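Local coordinates for host-nuclease inhibitor protein Gam, putative (Desulfovibrio vulgaris, PDB 2P2U) that is of unconfirmed function but probably binds double-stranded DNA, at residues T70-N75 with G91-R96; A23-I28 with F157-N162. All coordinates share one frame; numbering follows the deposited sequence.

Overall arrangement
Contacts 1 and 2 bring two strands back onto the same long helix, 15-74, near its two ends. Their centres are 65 Å apart, on opposite sides of the chain's centre, and the nearest atoms of the two stay about 51 Å from each other, so neither touches the other within a subunit. In sequence, contact 1 falls wholly between the two segments of contact 2. The dimer connects them: the strands of both contacts enter antiparallel ladders with the second subunit, and Arg96 of segment 91-96 makes a cation-pi pair with Tyr158 of that subunit, a residue of its contact 2 strand. Neither contact is tied to a known active site.

Contact 1: residues T70-N75 with G91-R96; sequences TFATLN and GTIGFR
Phe95 meets helix 15-74 near its C-terminal end with the edge of its ring, where Thr73 and the carbonyl of Ala72 touch it. Both approaches lie near the ring plane: Thr73 CG2 is 3.9 Å from Phe95 CZ, and Ala72 O is 3.9 Å from Phe95 CE2. The same carbonyl oxygen, Ala72 O, lies 4.1 Å from Phe95 CZ, so it faces the rim between these two ring atoms. An oxygen against the aromatic hydrogens is electrostatically reasonable, but the spacing is that of a loose van der Waals contact. With CG opposite the carbonyl carbon (chi1 -75°), the Phe95 ring extends to the helix, and the side chains of Thr73 and Phe95 cross at about a right angle. The methyl of Thr73 does the touching; its hydroxyl, Thr73 OG1, turns back to Thr70 O in a weak bond of 3.5 Å.

A second, purely apolar approach lies alongside. Ile93 reaches over with its terminal methyl, Ile93 CD1 lying 4.2 Å from Ala72 CB, and both residues direct their CB atoms at the opposing segment. Between Ile93 and Phe95 the chain passes Gly94; Gly94 CA and Ala72 CA, 7.3 Å apart, are the nearest pair of CA atoms across the two segments. Ile93 thus meets the methyl of Ala72, while Phe95 meets its carbonyl and Thr73, and about 169 Å² is buried in total.

The contact joins the C-terminal end of helix 15-74 to the start of strand 91-103. Phe80 packs edge-to-face on Phe95, Lys76 adds a cation-pi interaction, and Met79 of helix 76-79 touches both Phe71 and Ile93. Phe157 of the second subunit packs on Ala72 and Ile93, while Gly91, Thr92, Phe95 and Arg96 form an antiparallel ladder with a strand of that chain, continuing the sheet across the dimer interface.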
ATOM      1  N   THR A  70     -13.526  -8.755  32.599  1.00 73.19           N
ATOM      2  CA  THR A  70     -14.701  -8.931  33.429  1.00 73.56           C
ATOM      3  C   THR A  70     -14.367  -8.686  34.888  1.00 72.90           C
ATOM      4  O   THR A  70     -15.029  -7.869  35.515  1.00 73.36           O
ATOM      5  CB  THR A  70     -15.473 -10.256  33.200  1.00 74.36           C
ATOM      6  OG1 THR A  70     -14.582 -11.375  33.237  1.00 77.34           O
ATOM      7  CG2 THR A  70     -16.266 -10.226  31.843  1.00 74.05           C
ATOM      8  N   PHE A  71     -13.301  -9.301  35.406  1.00 72.28           N
ATOM      9  CA  PHE A  71     -12.852  -9.032  36.797  1.00 70.95           C
ATOM     10  C   PHE A  71     -12.743  -7.555  37.102  1.00 71.63           C
ATOM     11  O   PHE A  71     -13.274  -7.128  38.108  1.00 72.00           O
ATOM     12  CB  PHE A  71     -11.523  -9.739  37.124  1.00 69.65           C
ATOM     13  CG  PHE A  71     -10.800  -9.185  38.349  1.00 66.56           C
ATOM     14  CD1 PHE A  71     -11.148  -9.573  39.623  1.00 63.08           C
ATOM     15  CD2 PHE A  71      -9.768  -8.276  38.219  1.00 64.48           C
ATOM     16  CE1 PHE A  71     -10.490  -9.075  40.715  1.00 59.03           C
ATOM     17  CE2 PHE A  71      -9.107  -7.783  39.325  1.00 60.41           C
ATOM     18  CZ  PHE A  71      -9.477  -8.184  40.557  1.00 61.63           C
ATOM     19  N   ALA A  72     -12.043  -6.785  36.265  1.00 72.72           N
ATOM     20  CA  ALA A  72     -11.893  -5.339  36.504  1.00 74.14           C
ATOM     21  C   ALA A  72     -13.192  -4.548  36.374  1.00 75.30           C
ATOM     22  O   ALA A  72     -13.362  -3.579  37.113  1.00 74.91           O
ATOM     23  CB  ALA A  72     -10.827  -4.722  35.631  1.00 73.94           C
ATOM     24  N   THR A  73     -14.092  -4.942  35.461  1.00 76.86           N
ATOM     25  CA  THR A  73     -15.449  -4.333  35.441  1.00 79.38           C
ATOM     26  C   THR A  73     -16.337  -4.764  36.660  1.00 80.33           C
ATOM     27  O   THR A  73     -16.529  -3.959  37.599  1.00 80.62           O
ATOM     28  CB  THR A  73     -16.243  -4.388  34.052  1.00 79.16           C
ATOM     29  OG1 THR A  73     -17.129  -5.504  34.040  1.00 81.25           O
ATOM     30  CG2 THR A  73     -15.338  -4.447  32.813  1.00 80.09           C
ATOM     31  N   LEU A  74     -16.859  -5.998  36.679  1.00 81.03           N
ATOM     32  CA  LEU A  74     -17.522  -6.521  37.894  1.00 82.35           C
ATOM     33  C   LEU A  74     -17.032  -5.922  39.231  1.00 83.09           C
ATOM     34  O   LEU A  74     -17.817  -5.821  40.139  1.00 83.64           O
ATOM     35  CB  LEU A  74     -17.471  -8.060  37.994  1.00 82.04           C
ATOM     36  CG  LEU A  74     -18.326  -9.047  37.143  1.00 84.65           C
ATOM     37  CD1 LEU A  74     -18.221 -10.495  37.722  1.00 84.70           C
ATOM     38  CD2 LEU A  74     -19.835  -8.671  36.898  1.00 86.02           C
ATOM     39  N   ASN A  75     -15.763  -5.528  39.346  1.00 84.22           N
ATOM     40  CA  ASN A  75     -15.187  -4.996  40.594  1.00 85.72           C
ATOM     41  C   ASN A  75     -14.834  -3.498  40.515  1.00 86.76           C
ATOM     42  O   ASN A  75     -14.009  -2.985  41.279  1.00 85.62           O
ATOM     43  CB  ASN A  75     -13.925  -5.799  40.969  1.00 85.74           C
ATOM     44  CG  ASN A  75     -14.223  -7.009  41.848  1.00 86.29           C
ATOM     45  OD1 ASN A  75     -14.142  -6.921  43.078  1.00 87.05           O
ATOM     46  ND2 ASN A  75     -14.558  -8.139  41.231  1.00 84.50           N
ATOM     47  N   GLY A  91       2.565  -4.837  34.947  1.00 70.26           N
ATOM     48  CA  GLY A  91       2.089  -3.733  34.163  1.00 70.76           C
ATOM     49  C   GLY A  91       0.811  -3.223  34.749  1.00 70.66           C
ATOM     50  O   GLY A  91       0.344  -3.762  35.736  1.00 70.92           O
ATOM     51  N   THR A  92       0.252  -2.186  34.134  1.00 70.51           N
ATOM     52  CA  THR A  92      -0.922  -1.517  34.665  1.00 70.11           C
ATOM     53  C   THR A  92      -2.223  -2.013  34.045  1.00 69.91           C
ATOM     54  O   THR A  92      -2.251  -2.424  32.888  1.00 70.07           O
ATOM     55  CB  THR A  92      -0.785  -0.035  34.463  1.00 70.12           C
ATOM     56  OG1 THR A  92       0.353   0.419  35.201  1.00 69.74           O
ATOM     57  CG2 THR A  92      -2.013   0.658  34.956  1.00 71.02           C
ATOM     58  N   ILE A  93      -3.291  -2.027  34.826  1.00 69.78           N
ATOM     59  CA  ILE A  93      -4.598  -2.185  34.241  1.00 70.35           C
ATOM     60  C   ILE A  93      -5.415  -0.966  34.574  1.00 71.51           C
ATOM     61  O   ILE A  93      -4.886  -0.015  35.157  1.00 71.73           O
ATOM     62  CB  ILE A  93      -5.338  -3.408  34.692  1.00 69.30           C
ATOM     63  CG1 ILE A  93      -5.585  -3.336  36.198  1.00 70.51           C
ATOM     64  CG2 ILE A  93      -4.607  -4.617  34.288  1.00 67.90           C
ATOM     65  CD1 ILE A  93      -6.737  -4.220  36.656  1.00 70.73           C
ATOM     66  N   GLY A  94      -6.696  -1.008  34.198  1.00 72.43           N
ATOM     67  CA  GLY A  94      -7.577   0.168  34.291  1.00 73.52           C
ATOM     68  C   GLY A  94      -8.501   0.569  33.122  1.00 74.04           C
ATOM     69  O   GLY A  94      -8.773  -0.217  32.174  1.00 72.60           O
ATOM     70  N   PHE A  95      -8.970   1.821  33.222  1.00 74.64           N
ATOM     71  CA  PHE A  95      -9.996   2.386  32.328  1.00 74.88           C
ATOM     72  C   PHE A  95      -9.605   3.740  31.757  1.00 75.25           C
ATOM     73  O   PHE A  95      -9.209   4.630  32.515  1.00 75.06           O
ATOM     74  CB  PHE A  95     -11.281   2.527  33.083  1.00 74.05           C
ATOM     75  CG  PHE A  95     -11.981   1.239  33.302  1.00 74.23           C
ATOM     76  CD1 PHE A  95     -12.781   0.682  32.292  1.00 75.10           C
ATOM     77  CD2 PHE A  95     -11.871   0.578  34.509  1.00 71.37           C
ATOM     78  CE1 PHE A  95     -13.481  -0.533  32.514  1.00 75.75           C
ATOM     79  CE2 PHE A  95     -12.555  -0.628  34.736  1.00 70.62           C
ATOM     80  CZ  PHE A  95     -13.357  -1.187  33.752  1.00 72.93           C
ATOM     81  N   ARG A  96      -9.662   3.884  30.429  1.00 75.64           N
ATOM     82  CA  ARG A  96      -9.285   5.160  29.826  1.00 76.73           C
ATOM     83  C   ARG A  96     -10.416   5.745  29.006  1.00 76.12           C
ATOM     84  O   ARG A  96     -11.255   4.997  28.486  1.00 76.37           O
ATOM     85  CB  ARG A  96      -8.019   5.025  28.984  1.00 76.37           C
ATOM     86  CG  ARG A  96      -7.208   6.356  28.960  1.00 78.79           C
ATOM     87  CD  ARG A  96      -5.906   6.309  28.074  1.00 79.45           C
ATOM     88  NE  ARG A  96      -5.847   5.183  27.113  1.00 83.64           N
ATOM     89  CZ  ARG A  96      -4.898   4.237  27.121  1.00 83.77           C
ATOM     90  NH1 ARG A  96      -3.927   4.287  28.043  1.00 82.97           N
ATOM     91  NH2 ARG A  96      -4.907   3.257  26.209  1.00 80.21           N
TER

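Contact 2: residues A23-I28 with F157-N162; sequences AEIATI and FYIEIN
Ile161 and Ala26 form the more reliable part of a wholly apolar meeting between helix 15-74 and the end of strand 149-161. Ala26 CB lies 3.7 Å from Ile161 CG2, the branch that stands opposite the backbone N of Ile161 while CG1 lies beside it (chi1 -51°). These residues also supply the nearest pair of CA atoms across the two segments, Ala26 CA and Ile161 CA being 6.4 Å apart. The other branch of Ile161 runs close to Ile25, but the separation modelled there is too short to be trusted, and only their adjacency is secure. Two residues earlier in the chain, Ile159 CD1 meets Ile25 CD1 methyl to methyl at 4.3 Å.

The polar bonds identified lie within the helix or reach the second subunit. In the helix, Glu24 O accepts from both Thr27 N and Ile28 N, at a kink where the N of Ala26 has no bond to the preceding turn. Glu24 OE2 forms a salt bridge with Arg60 of the second subunit, and Phe157, Glu160 and Ile161 join an antiparallel ladder with a strand of that chain.

Aliphatic carbons carry the contact, burying 166 Å², so its cohesion comes from dispersion and the hydrophobic effect, with directional bonds found inside the helix and at the subunit interface.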
ATOM      1  N   ALA A  23      17.518 -16.684 -26.889  1.00 59.59           N
ATOM      2  CA  ALA A  23      17.317 -18.047 -26.365  1.00 59.20           C
ATOM      3  C   ALA A  23      17.852 -18.013 -24.925  1.00 59.32           C
ATOM      4  O   ALA A  23      17.184 -18.501 -23.990  1.00 58.74           O
ATOM      5  CB  ALA A  23      18.032 -19.037 -27.177  1.00 58.24           C
ATOM      6  N   GLU A  24      19.033 -17.399 -24.777  1.00 58.90           N
ATOM      7  CA  GLU A  24      19.637 -17.064 -23.476  1.00 59.68           C
ATOM      8  C   GLU A  24      18.716 -16.216 -22.559  1.00 59.44           C
ATOM      9  O   GLU A  24      18.324 -16.660 -21.473  1.00 58.58           O
ATOM     10  CB  GLU A  24      20.959 -16.346 -23.685  1.00 59.18           C
ATOM     11  CG  GLU A  24      21.711 -16.078 -22.410  1.00 61.45           C
ATOM     12  CD  GLU A  24      23.160 -15.789 -22.743  1.00 65.04           C
ATOM     13  OE1 GLU A  24      23.533 -16.198 -23.860  1.00 69.47           O
ATOM     14  OE2 GLU A  24      23.915 -15.168 -21.949  1.00 63.02           O
ATOM     15  N   ILE A  25      18.358 -15.022 -23.022  1.00 59.16           N
ATOM     16  CA  ILE A  25      17.347 -14.229 -22.343  1.00 59.23           C
ATOM     17  C   ILE A  25      16.232 -15.162 -21.869  1.00 60.30           C
ATOM     18  O   ILE A  25      15.990 -15.224 -20.676  1.00 61.57           O
ATOM     19  CB  ILE A  25      16.797 -13.051 -23.227  1.00 58.97           C
ATOM     20  CG1 ILE A  25      17.763 -11.851 -23.223  1.00 56.56           C
ATOM     21  CG2 ILE A  25      15.414 -12.661 -22.830  1.00 56.58           C
ATOM     22  CD1 ILE A  25      17.777 -11.032 -24.515  1.00 53.40           C
ATOM     23  N   ALA A  26      15.599 -15.924 -22.767  1.00 60.45           N
ATOM     24  CA  ALA A  26      14.436 -16.720 -22.386  1.00 59.56           C
ATOM     25  C   ALA A  26      14.824 -17.828 -21.447  1.00 59.96           C
ATOM     26  O   ALA A  26      13.943 -18.442 -20.852  1.00 60.25           O
ATOM     27  CB  ALA A  26      13.703 -17.273 -23.586  1.00 59.13           C
ATOM     28  N   THR A  27      16.133 -18.079 -21.301  1.00 60.07           N
ATOM     29  CA  THR A  27      16.650 -19.051 -20.305  1.00 60.38           C
ATOM     30  C   THR A  27      16.759 -18.460 -18.845  1.00 60.73           C
ATOM     31  O   THR A  27      16.344 -19.108 -17.860  1.00 60.05           O
ATOM     32  CB  THR A  27      17.948 -19.693 -20.841  1.00 60.30           C
ATOM     33  OG1 THR A  27      17.563 -20.774 -21.680  1.00 60.92           O
ATOM     34  CG2 THR A  27      18.899 -20.220 -19.734  1.00 59.87           C
ATOM     35  N   ILE A  28      17.331 -17.247 -18.767  1.00 60.80           N
ATOM     36  CA  ILE A  28      17.287 -16.348 -17.628  1.00 61.23           C
ATOM     37  C   ILE A  28      15.870 -16.107 -17.105  1.00 62.00           C
ATOM     38  O   ILE A  28      15.644 -16.262 -15.920  1.00 61.94           O
ATOM     39  CB  ILE A  28      17.896 -14.956 -17.961  1.00 60.90           C
ATOM     40  CG1 ILE A  28      19.173 -15.074 -18.775  1.00 60.66           C
ATOM     41  CG2 ILE A  28      18.175 -14.164 -16.677  1.00 60.96           C
ATOM     42  CD1 ILE A  28      20.320 -15.786 -18.065  1.00 60.50           C
ATOM     43  N   PHE A 157      11.711   0.048 -28.734  1.00 73.78           N
ATOM     44  CA  PHE A 157      12.181  -1.330 -28.999  1.00 74.12           C
ATOM     45  C   PHE A 157      11.558  -2.340 -28.082  1.00 73.63           C
ATOM     46  O   PHE A 157      11.592  -2.174 -26.871  1.00 73.90           O
ATOM     47  CB  PHE A 157      13.704  -1.466 -28.851  1.00 74.68           C
ATOM     48  CG  PHE A 157      14.252  -2.845 -29.236  1.00 76.60           C
ATOM     49  CD1 PHE A 157      13.677  -3.602 -30.280  1.00 79.35           C
ATOM     50  CD2 PHE A 157      15.362  -3.370 -28.593  1.00 76.90           C
ATOM     51  CE1 PHE A 157      14.185  -4.865 -30.651  1.00 76.47           C
ATOM     52  CE2 PHE A 157      15.866  -4.620 -28.968  1.00 77.53           C
ATOM     53  CZ  PHE A 157      15.278  -5.352 -30.009  1.00 77.14           C
ATOM     54  N   TYR A 158      11.021  -3.415 -28.644  1.00 72.94           N
ATOM     55  CA  TYR A 158      10.548  -4.462 -27.772  1.00 72.28           C
ATOM     56  C   TYR A 158      11.020  -5.855 -28.176  1.00 72.40           C
ATOM     57  O   TYR A 158      10.844  -6.275 -29.340  1.00 72.81           O
ATOM     58  CB  TYR A 158       9.040  -4.405 -27.686  1.00 72.09           C
ATOM     59  CG  TYR A 158       8.318  -4.952 -28.885  1.00 71.22           C
ATOM     60  CD1 TYR A 158       7.784  -6.244 -28.850  1.00 71.68           C
ATOM     61  CD2 TYR A 158       8.171  -4.196 -30.040  1.00 69.20           C
ATOM     62  CE1 TYR A 158       7.090  -6.779 -29.933  1.00 71.81           C
ATOM     63  CE2 TYR A 158       7.484  -4.711 -31.136  1.00 72.33           C
ATOM     64  CZ  TYR A 158       6.933  -6.023 -31.072  1.00 73.21           C
ATOM     65  OH  TYR A 158       6.229  -6.573 -32.132  1.00 71.11           O
ATOM     66  N   ILE A 159      11.637  -6.538 -27.208  1.00 71.59           N
ATOM     67  CA  ILE A 159      11.902  -7.978 -27.265  1.00 70.48           C
ATOM     68  C   ILE A 159      10.786  -8.580 -26.491  1.00 70.91           C
ATOM     69  O   ILE A 159      10.593  -8.229 -25.323  1.00 71.42           O
ATOM     70  CB  ILE A 159      13.129  -8.367 -26.459  1.00 69.80           C
ATOM     71  CG1 ILE A 159      14.423  -7.798 -27.075  1.00 67.62           C
ATOM     72  CG2 ILE A 159      13.137  -9.866 -26.296  1.00 68.35           C
ATOM     73  CD1 ILE A 159      15.577  -7.677 -26.107  1.00 61.97           C
ATOM     74  N   GLU A 160      10.060  -9.498 -27.091  1.00 71.07           N
ATOM     75  CA  GLU A 160       8.912 -10.052 -26.398  1.00 71.44           C
ATOM     76  C   GLU A 160       8.792 -11.607 -26.396  1.00 71.93           C
ATOM     77  O   GLU A 160       7.948 -12.174 -27.116  1.00 73.02           O
ATOM     78  CB  GLU A 160       7.690  -9.376 -26.951  1.00 70.73           C
ATOM     79  CG  GLU A 160       6.412  -9.998 -26.572  1.00 72.95           C
ATOM     80  CD  GLU A 160       5.358  -9.737 -27.632  1.00 78.41           C
ATOM     81  OE1 GLU A 160       5.249  -8.550 -28.137  1.00 75.43           O
ATOM     82  OE2 GLU A 160       4.649 -10.742 -27.953  1.00 79.24           O
ATOM     83  N   ILE A 161       9.615 -12.268 -25.569  1.00 71.44           N
ATOM     84  CA  ILE A 161       9.625 -13.733 -25.329  1.00 71.55           C
ATOM     85  C   ILE A 161       8.276 -14.453 -25.226  1.00 72.59           C
ATOM     86  O   ILE A 161       7.310 -13.879 -24.755  1.00 72.75           O
ATOM     87  CB  ILE A 161      10.361 -14.018 -24.066  1.00 71.10           C
ATOM     88  CG1 ILE A 161      11.714 -13.318 -24.114  1.00 71.26           C
ATOM     89  CG2 ILE A 161      10.483 -15.499 -23.859  1.00 70.90           C
ATOM     90  CD1 ILE A 161      12.488 -13.444 -22.850  1.00 73.95           C
ATOM     91  N   ASN A 162       8.222 -15.718 -25.651  1.00 73.98           N
ATOM     92  CA  ASN A 162       6.941 -16.426 -25.875  1.00 75.43           C
ATOM     93  C   ASN A 162       6.323 -16.945 -24.600  1.00 75.59           C
ATOM     94  O   ASN A 162       7.060 -17.278 -23.675  1.00 76.26           O
ATOM     95  CB  ASN A 162       7.129 -17.598 -26.844  1.00 75.83           C
ATOM     96  CG  ASN A 162       7.330 -17.151 -28.293  1.00 78.17           C
ATOM     97  OD1 ASN A 162       6.370 -16.767 -28.968  1.00 80.96           O
ATOM     98  ND2 ASN A 162       8.569 -17.237 -28.789  1.00 79.39           N
TER